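PDB 6A4M: uric acid degradation bifunctional protein PucL, which catalyses the oxidation of urate by molecular oxygen to 5-hydroxyisourate, being the urate oxidase part of a bifunctional uric acid degradation protein. Local coordinates for residues A[83-88]-A[140-145]; A[145-150]-A[154-159]. All blocks are in the same frame, centred on the assembly; numbering follows the deposited sequence.

Contact 1: A[83-88]-A[140-145]; sequences TTEGFL and SRSVLK
Leu88 and Ser142 meet where helix 84-88 packs on strand 140-145: Leu88 CD1 lies 3.4 Å from Ser142 O. The same methyl stands 3.8 Å from Ser142 CB, so it lies against both backbone and side chain of the serine. CD1 is trans to CA (chi2 -176°), and the stretched branch thereby ends at the strand. Leu144 reaches back to the helix. Its CD2 meets the backbone carbonyl of Leu88, 3.6 Å from Leu88 O, and lies 4.2 Å from Leu88 CB. At the start of the helix Glu85 CG is 3.4 Å from Ser142 OG, but the carboxylate makes no hydrogen bond to that hydroxyl. A bend at chi2 (93°) turns it instead so that OE2 bonds Ser160 OG, which Ser142 OG also bonds, while OE1 bonds Tyr218 OH; both buried carboxylate oxygens thus have partners.

The layering is that of the T-fold (tunnelling fold) of urate oxidases, in which paired helices cover one face of an antiparallel sheet. Here the helix runs roughly along the strand, the segment axes differing by 26° and approaching to 8.6 Å. Ser142 and Leu144 point to the helix, whereas Arg141 and Val143 point to the other face. There Val143 CG2 sits 3.7 Å above the guanidinium plane of Arg141, toward its rim.

Farther out, Thr83 occupies the N-cap, its OG1 accepting from Gly86 N at 3.1 Å, and also bonding Tyr211 O. The strand itself is held by backbone bonds to Gly109 and Leu107 of strand 104-121.

Contact 2: A[145-150]-A[154-159]; sequences KAERSG and TITEQY
Lys145 and Glu157 are joined by a nearly straight backbone hydrogen bond, Lys145 N to Glu157 O, of 2.8 Å. The return link is split: Lys145 O accepts from Thr156 N at 2.8 Å and only weakly from Glu157 N at 3.3 Å. Glu147 and Thr154 form a regular reciprocal pair, Glu147 N to Thr154 O and Thr154 N to Glu147 O.

With Thr156 and Glu157 both set against Lys145, the register slips by one residue, which makes a classic beta bulge in the antiparallel hairpin of strands 139-148 and 153-169. Between the hydrogen-bonded pairs, Ala146 and Ile155 form a non-hydrogen-bonded pair, and Ala146 CA makes a CA-H...O contact with Thr154 O at 3.3 Å.

The side-chain contacts fall on two faces. Ala146 CB touches Ile155 CD1 at 3.9 Å on one. On the other, Lys145 crosses Thr156 at a slant, CD to CG2 3.8 Å, and Glu147 meets it at about a right angle. With Glu147 CG beside its own backbone N (chi1 -83°), the extended chain passes Thr156 CG2, 3.7 Å from CG, and brings Glu147 OE2 to 3.5 Å from that methyl. Cutting Glu147 back to an alanine removes CG and the carboxylate, which is likely to open a gap beside Thr156 CG2.

Contact 1 closes before contact 2 opens; they share Lys145, their centres lie about 13 Å apart, and both use strand 139-148. Contact 1 sits in the buried layer between helix 84-98 and the sheet, whereas contact 2 lies at the surface, toward the turn of the hairpin. Strands 139-148 and 153-169 are sheet neighbours, and the two contacts touch there: Val143 N and Tyr159 O, 3.0 Å apart, probably hydrogen-bond, and Leu144 CD1 packs on Ile155 CG2. Urate oxidases carry two T-folds in tandem, and the order of helices and strands is consistent with this hairpin being the junction, strand 139-148 closing the first and strand 153-169 opening the second.

Contact 1: A[83-88]-A[140-145]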
loop_
_atom_site.group_PDB
_atom_site.type_symbol
_atom_site.label_atom_id
_atom_site.label_comp_id
_atom_site.label_asym_id
_atom_site.label_seq_id
_atom_site.Cartn_x
_atom_site.Cartn_y
_atom_site.Cartn_z
ATOM N N THR A 83 -10.084 6.979 3.857
ATOM C CA THR A 83 -9.109 6.210 3.077
ATOM C C THR A 83 -8.951 6.697 1.638
ATOM O O THR A 83 -9.890 7.226 1.037
ATOM C CB THR A 83 -9.528 4.733 2.986
ATOM O OG1 THR A 83 -10.808 4.639 2.345
ATOM C CG2 THR A 83 -9.588 4.098 4.368
ATOM N N THR A 84 -7.757 6.472 1.093
ATOM C CA THR A 84 -7.473 6.680 -0.328
ATOM C C THR A 84 -8.346 5.790 -1.223
ATOM O O THR A 84 -8.774 6.223 -2.290
ATOM C CB THR A 84 -5.979 6.424 -0.627
ATOM O OG1 THR A 84 -5.190 7.353 0.120
ATOM C CG2 THR A 84 -5.658 6.588 -2.114
ATOM N N GLU A 85 -8.607 4.560 -0.784
ATOM C CA GLU A 85 -9.478 3.633 -1.526
ATOM C C GLU A 85 -10.887 4.206 -1.720
ATOM O O GLU A 85 -11.449 4.136 -2.818
ATOM C CB GLU A 85 -9.566 2.273 -0.817
ATOM C CG GLU A 85 -8.282 1.445 -0.863
ATOM C CD GLU A 85 -7.356 1.635 0.336
ATOM O OE1 GLU A 85 -7.300 2.748 0.906
ATOM O OE2 GLU A 85 -6.669 0.661 0.708
ATOM N N GLY A 86 -11.440 4.774 -0.647
ATOM C CA GLY A 86 -12.747 5.433 -0.687
ATOM C C GLY A 86 -12.747 6.727 -1.483
ATOM O O GLY A 86 -13.721 7.031 -2.172
ATOM N N PHE A 87 -11.660 7.490 -1.385
ATOM C CA PHE A 87 -11.482 8.706 -2.188
ATOM C C PHE A 87 -11.533 8.426 -3.691
ATOM O O PHE A 87 -12.168 9.164 -4.438
ATOM C CB PHE A 87 -10.162 9.410 -1.833
ATOM C CG PHE A 87 -9.827 10.564 -2.742
ATOM C CD1 PHE A 87 -10.719 11.620 -2.901
ATOM C CD2 PHE A 87 -8.624 10.593 -3.447
ATOM C CE1 PHE A 87 -10.419 12.685 -3.740
ATOM C CE2 PHE A 87 -8.317 11.657 -4.287
ATOM C CZ PHE A 87 -9.216 12.705 -4.433
ATOM N N LEU A 88 -10.864 7.365 -4.127
ATOM C CA LEU A 88 -10.880 6.975 -5.541
ATOM C C LEU A 88 -12.279 6.541 -5.985
ATOM O O LEU A 88 -12.720 6.908 -7.070
ATOM C CB LEU A 88 -9.860 5.857 -5.817
ATOM C CG LEU A 88 -8.377 6.174 -5.584
ATOM C CD1 LEU A 88 -7.526 4.980 -5.993
ATOM C CD2 LEU A 88 -7.929 7.430 -6.316
ATOM N N SER A 140 1.804 2.853 0.293
ATOM C CA SER A 140 0.624 2.184 -0.234
ATOM C C SER A 140 0.234 2.787 -1.581
ATOM O O SER A 140 0.546 3.947 -1.871
ATOM C CB SER A 140 -0.550 2.237 0.753
ATOM O OG SER A 140 -1.005 3.558 0.961
ATOM N N ARG A 141 -0.410 1.971 -2.410
ATOM C CA ARG A 141 -0.986 2.423 -3.672
ATOM C C ARG A 141 -2.307 1.699 -3.878
ATOM O O ARG A 141 -2.431 0.526 -3.518
ATOM C CB ARG A 141 -0.042 2.144 -4.847
ATOM C CG ARG A 141 -0.471 2.791 -6.161
ATOM C CD ARG A 141 0.511 2.511 -7.291
ATOM N NE ARG A 141 0.294 1.181 -7.873
ATOM C CZ ARG A 141 0.055 0.905 -9.162
ATOM N NH1 ARG A 141 0.022 1.849 -10.100
ATOM N NH2 ARG A 141 -0.145 -0.359 -9.527
ATOM N N SER A 142 -3.282 2.402 -4.452
ATOM C CA SER A 142 -4.586 1.822 -4.777
ATOM C C SER A 142 -4.942 2.098 -6.233
ATOM O O SER A 142 -4.727 3.203 -6.733
ATOM C CB SER A 142 -5.668 2.382 -3.856
ATOM O OG SER A 142 -5.415 2.015 -2.512
ATOM N N VAL A 143 -5.474 1.077 -6.902
ATOM C CA VAL A 143 -5.980 1.189 -8.263
ATOM C C VAL A 143 -7.473 0.864 -8.253
ATOM O O VAL A 143 -7.912 -0.054 -7.557
ATOM C CB VAL A 143 -5.238 0.232 -9.223
ATOM C CG1 VAL A 143 -5.748 0.383 -10.655
ATOM C CG2 VAL A 143 -3.738 0.484 -9.149
ATOM N N LEU A 144 -8.244 1.629 -9.018
ATOM C CA LEU A 144 -9.672 1.387 -9.175
ATOM C C LEU A 144 -10.063 1.611 -10.623
ATOM O O LEU A 144 -9.769 2.667 -11.185
ATOM C CB LEU A 144 -10.473 2.332 -8.282
ATOM C CG LEU A 144 -11.999 2.184 -8.303
ATOM C CD1 LEU A 144 -12.428 0.887 -7.637
ATOM C CD2 LEU A 144 -12.649 3.364 -7.614
ATOM N N LYS A 145 -10.733 0.620 -11.210
ATOM C CA LYS A 145 -11.255 0.722 -12.567
ATOM C C LYS A 145 -12.772 0.531 -12.530
ATOM O O LYS A 145 -13.253 -0.475 -12.004
ATOM C CB LYS A 145 -10.595 -0.314 -13.481
ATOM C CG LYS A 145 -10.486 0.165 -14.916
ATOM C CD LYS A 145 -10.361 -0.949 -15.944
ATOM C CE LYS A 145 -10.543 -0.393 -17.354
ATOM N NZ LYS A 145 -9.923 -1.249 -18.401
#

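Contact 2: A[145-150]-A[154-159]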
loop_
_atom_site.group_PDB
_atom_site.type_symbol
_atom_site.label_atom_id
_atom_site.label_comp_id
_atom_site.label_asym_id
_atom_site.label_seq_id
_atom_site.Cartn_x
_atom_site.Cartn_y
_atom_site.Cartn_z
ATOM N N LYS A 145 -10.733 0.620 -11.210
ATOM C CA LYS A 145 -11.255 0.722 -12.567
ATOM C C LYS A 145 -12.772 0.531 -12.530
ATOM O O LYS A 145 -13.253 -0.475 -12.004
ATOM C CB LYS A 145 -10.595 -0.314 -13.481
ATOM C CG LYS A 145 -10.486 0.165 -14.916
ATOM C CD LYS A 145 -10.361 -0.949 -15.944
ATOM C CE LYS A 145 -10.543 -0.393 -17.354
ATOM N NZ LYS A 145 -9.923 -1.249 -18.401
ATOM N N ALA A 146 -13.511 1.497 -13.082
ATOM C CA ALA A 146 -14.976 1.472 -13.095
ATOM C C ALA A 146 -15.524 1.740 -14.497
ATOM O O ALA A 146 -14.975 2.559 -15.239
ATOM C CB ALA A 146 -15.524 2.491 -12.111
ATOM N N GLU A 147 -16.613 1.049 -14.843
ATOM C CA GLU A 147 -17.244 1.142 -16.167
ATOM C C GLU A 147 -18.724 1.497 -16.071
ATOM O O GLU A 147 -19.354 1.319 -15.027
ATOM C CB GLU A 147 -17.092 -0.182 -16.926
ATOM C CG GLU A 147 -15.755 -0.342 -17.635
ATOM C CD GLU A 147 -15.588 -1.695 -18.314
ATOM O OE1 GLU A 147 -16.599 -2.295 -18.749
ATOM O OE2 GLU A 147 -14.431 -2.158 -18.420
ATOM N N ARG A 148 -19.259 1.998 -17.183
ATOM C CA ARG A 148 -20.689 2.258 -17.338
ATOM C C ARG A 148 -21.342 1.046 -18.011
ATOM O O ARG A 148 -21.015 0.729 -19.159
ATOM C CB ARG A 148 -20.900 3.515 -18.188
ATOM C CG ARG A 148 -22.335 4.017 -18.238
ATOM C CD ARG A 148 -22.500 5.134 -19.259
ATOM N NE ARG A 148 -21.665 6.303 -18.970
ATOM C CZ ARG A 148 -21.888 7.199 -18.004
ATOM N NH1 ARG A 148 -22.929 7.090 -17.175
ATOM N NH2 ARG A 148 -21.049 8.224 -17.856
ATOM N N SER A 149 -22.243 0.368 -17.297
ATOM C CA SER A 149 -22.984 -0.780 -17.847
ATOM C C SER A 149 -24.219 -1.120 -16.986
ATOM O O SER A 149 -24.061 -1.650 -15.884
ATOM C CB SER A 149 -22.080 -2.016 -17.967
ATOM O OG SER A 149 -21.779 -2.570 -16.699
ATOM N N GLY A 150 -25.437 -0.805 -17.432
ATOM C CA GLY A 150 -25.734 0.061 -18.584
ATOM C C GLY A 150 -26.899 0.936 -18.185
ATOM O O GLY A 150 -27.927 0.970 -18.862
ATOM N N THR A 154 -20.298 -0.211 -12.628
ATOM C CA THR A 154 -19.701 -1.490 -12.223
ATOM C C THR A 154 -18.188 -1.331 -12.029
ATOM O O THR A 154 -17.529 -0.636 -12.806
ATOM C CB THR A 154 -20.014 -2.632 -13.231
ATOM O OG1 THR A 154 -19.421 -3.853 -12.773
ATOM C CG2 THR A 154 -19.500 -2.333 -14.644
ATOM N N ILE A 155 -17.658 -1.966 -10.982
ATOM C CA ILE A 155 -16.223 -1.970 -10.698
ATOM C C ILE A 155 -15.588 -3.159 -11.425
ATOM O O ILE A 155 -15.899 -4.309 -11.117
ATOM C CB ILE A 155 -15.943 -2.076 -9.178
ATOM C CG1 ILE A 155 -16.650 -0.953 -8.398
ATOM C CG2 ILE A 155 -14.440 -2.081 -8.897
ATOM C CD1 ILE A 155 -16.298 0.453 -8.836
ATOM N N THR A 156 -14.692 -2.872 -12.369
ATOM C CA THR A 156 -14.055 -3.917 -13.204
ATOM C C THR A 156 -12.765 -4.444 -12.561
ATOM O O THR A 156 -12.465 -5.640 -12.654
ATOM C CB THR A 156 -13.811 -3.502 -14.698
ATOM O OG1 THR A 156 -12.540 -3.996 -15.146
ATOM C CG2 THR A 156 -13.839 -1.994 -14.941
ATOM N N GLU A 157 -12.005 -3.547 -11.931
ATOM C CA GLU A 157 -10.810 -3.921 -11.181
ATOM C C GLU A 157 -10.685 -3.056 -9.932
ATOM O O GLU A 157 -11.037 -1.873 -9.943
ATOM C CB GLU A 157 -9.561 -3.764 -12.052
ATOM C CG GLU A 157 -8.285 -4.301 -11.412
ATOM C CD GLU A 157 -7.081 -4.261 -12.339
ATOM O OE1 GLU A 157 -7.024 -3.377 -13.226
ATOM O OE2 GLU A 157 -6.181 -5.117 -12.170
ATOM N N GLN A 158 -10.187 -3.663 -8.858
ATOM C CA GLN A 158 -9.868 -2.942 -7.632
ATOM C C GLN A 158 -8.854 -3.724 -6.809
ATOM O O GLN A 158 -9.087 -4.885 -6.476
ATOM C CB GLN A 158 -11.122 -2.707 -6.787
ATOM C CG GLN A 158 -10.871 -1.811 -5.575
ATOM C CD GLN A 158 -11.803 -2.081 -4.413
ATOM O OE1 GLN A 158 -12.504 -1.183 -3.956
ATOM N NE2 GLN A 158 -11.817 -3.320 -3.929
ATOM N N TYR A 159 -7.737 -3.082 -6.483
ATOM C CA TYR A 159 -6.789 -3.631 -5.518
ATOM C C TYR A 159 -6.036 -2.524 -4.809
ATOM O O TYR A 159 -5.923 -1.409 -5.319
ATOM C CB TYR A 159 -5.809 -4.600 -6.189
ATOM C CG TYR A 159 -4.917 -3.995 -7.251
ATOM C CD1 TYR A 159 -3.659 -3.475 -6.925
ATOM C CD2 TYR A 159 -5.311 -3.968 -8.586
ATOM C CE1 TYR A 159 -2.832 -2.930 -7.900
ATOM C CE2 TYR A 159 -4.491 -3.427 -9.568
ATOM C CZ TYR A 159 -3.253 -2.911 -9.224
ATOM O OH TYR A 159 -2.442 -2.373 -10.197
#